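PDB 6FRL: tryptophan halogenase superfamily from Brevundimonas sp. BAL3, which acts as a flavin-dependent halogenase that prefers bromination over chlorination, probably using reduced flavin and oxygen to oxidise the halide. Local coordinates for residues Cys84-Arg89 against Ala140-Gly145. Sequence-based numbering, arbitrary orientation.
Sequences CKLGIR and ALAAGG
L86 packs against the last turn of the helix that carries L141 and A142, and its side-chain contacts there are apolar. Its CD1 methyl lies 3.8 Å from L141 CB, the two leucine side chains running at a slant to each other, while L86 CB meets A142 CB at 4.0 Å. With CG anti to its carbonyl carbon (chi1 -74°) and CD1 extended (chi2 171°), L86 also brings CD1 to 3.8 Å from A142 N. The small A142 suits the place: a single methyl fits where the CA atoms of L86 and A142 are 5.8 Å apart.

R89 adds a more distant contact. Its extended chain runs alongside the last helical residue, NH1 lying 4.4 Å from A143 CA, but its charge is met by a salt bridge to D99. No hydrogen bond joins the segments; the helix ends in a Schellman motif, where G145 takes the positive phi (54°) that glycine readily accepts.

L86 sits in the break between strands 83-85 and 87-91, which belong to different sheets. Helix 137-143 packs beside this junction, with I101 of strand 99-103 touching A142 and A143, and V491 of helix 473-492 touching A140 and L141.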
loop_
_atom_site.group_PDB
_atom_site.type_symbol
_atom_site.label_atom_id
_atom_site.label_comp_id
_atom_site.label_asym_id
_atom_site.label_seq_id
_atom_site.Cartn_x
_atom_site.Cartn_y
_atom_site.Cartn_z
ATOM N N CYS B 84 -8.233 -25.279 -14.310
ATOM C CA CYS B 84 -8.365 -23.843 -14.078
ATOM C C CYS B 84 -9.263 -23.509 -12.885
ATOM O O CYS B 84 -10.246 -24.215 -12.629
ATOM C CB CYS B 84 -8.945 -23.164 -15.319
ATOM S SG CYS B 84 -8.024 -23.502 -16.829
ATOM N N LYS B 85 -8.898 -22.452 -12.156
ATOM C CA LYS B 85 -9.712 -21.928 -11.055
ATOM C C LYS B 85 -9.983 -20.441 -11.266
ATOM O O LYS B 85 -9.058 -19.599 -11.143
ATOM C CB LYS B 85 -9.043 -22.116 -9.694
ATOM C CG LYS B 85 -9.902 -21.526 -8.565
ATOM C CD LYS B 85 -9.328 -21.723 -7.188
ATOM C CE LYS B 85 -10.044 -20.906 -6.132
ATOM N NZ LYS B 85 -9.202 -20.702 -4.903
ATOM N N LEU B 86 -11.242 -20.119 -11.571
ATOM C CA LEU B 86 -11.648 -18.719 -11.715
ATOM C C LEU B 86 -12.115 -17.998 -10.425
ATOM O O LEU B 86 -12.285 -16.779 -10.444
ATOM C CB LEU B 86 -12.725 -18.611 -12.774
ATOM C CG LEU B 86 -12.170 -18.787 -14.182
ATOM C CD1 LEU B 86 -13.335 -18.900 -15.142
ATOM C CD2 LEU B 86 -11.232 -17.659 -14.579
ATOM N N GLY B 87 -12.323 -18.756 -9.345
ATOM C CA GLY B 87 -12.800 -18.233 -8.053
ATOM C C GLY B 87 -13.380 -19.336 -7.168
ATOM O O GLY B 87 -13.227 -20.527 -7.468
ATOM N N ILE B 88 -14.053 -18.968 -6.092
ATOM C CA ILE B 88 -14.673 -19.970 -5.204
ATOM C C ILE B 88 -16.158 -19.749 -5.163
ATOM O O ILE B 88 -16.620 -18.603 -5.101
ATOM C CB ILE B 88 -14.151 -19.863 -3.760
ATOM C CG1 ILE B 88 -12.632 -20.019 -3.728
ATOM C CG2 ILE B 88 -14.833 -20.881 -2.837
ATOM C CD1 ILE B 88 -12.030 -19.760 -2.345
ATOM N N ARG B 89 -16.912 -20.842 -5.185
ATOM C CA ARG B 89 -18.366 -20.767 -5.189
ATOM C C ARG B 89 -18.957 -21.138 -3.829
ATOM O O ARG B 89 -18.803 -22.260 -3.389
ATOM C CB ARG B 89 -18.909 -21.659 -6.285
ATOM C CG ARG B 89 -20.383 -21.439 -6.554
ATOM C CD ARG B 89 -20.797 -22.109 -7.833
ATOM N NE ARG B 89 -22.182 -21.794 -8.173
ATOM C CZ ARG B 89 -22.733 -21.973 -9.372
ATOM N NH1 ARG B 89 -22.043 -22.490 -10.374
ATOM N NH2 ARG B 89 -24.001 -21.633 -9.567
ATOM N N ALA B 140 -18.932 -14.406 -14.028
ATOM C CA ALA B 140 -19.803 -14.850 -15.143
ATOM C C ALA B 140 -19.206 -16.054 -15.885
ATOM O O ALA B 140 -19.919 -17.006 -16.187
ATOM C CB ALA B 140 -20.066 -13.692 -16.114
ATOM N N LEU B 141 -17.904 -16.002 -16.175
ATOM C CA LEU B 141 -17.194 -17.146 -16.793
ATOM C C LEU B 141 -17.237 -18.369 -15.869
ATOM O O LEU B 141 -17.507 -19.456 -16.330
ATOM C CB LEU B 141 -15.742 -16.782 -17.134
ATOM C CG LEU B 141 -15.391 -15.889 -18.326
ATOM C CD1 LEU B 141 -13.936 -15.428 -18.281
ATOM C CD2 LEU B 141 -15.598 -16.617 -19.617
ATOM N N ALA B 142 -16.997 -18.208 -14.568
ATOM C CA ALA B 142 -17.081 -19.371 -13.658
ATOM C C ALA B 142 -18.477 -20.005 -13.631
ATOM O O ALA B 142 -18.613 -21.236 -13.709
ATOM C CB ALA B 142 -16.658 -19.001 -12.237
ATOM N N ALA B 143 -19.510 -19.174 -13.493
ATOM C CA ALA B 143 -20.913 -19.654 -13.514
ATOM C C ALA B 143 -21.298 -20.301 -14.869
ATOM O O ALA B 143 -22.061 -21.255 -14.887
ATOM C CB ALA B 143 -21.862 -18.516 -13.203
ATOM N N GLY B 144 -20.733 -19.809 -15.983
ATOM C CA GLY B 144 -20.971 -20.375 -17.296
ATOM C C GLY B 144 -20.197 -21.626 -17.695
ATOM O O GLY B 144 -20.274 -22.055 -18.856
ATOM N N GLY B 145 -19.448 -22.222 -16.771
ATOM C CA GLY B 145 -18.520 -23.318 -17.098
ATOM C C GLY B 145 -17.517 -22.987 -18.207
ATOM O O GLY B 145 -17.050 -23.898 -18.880
#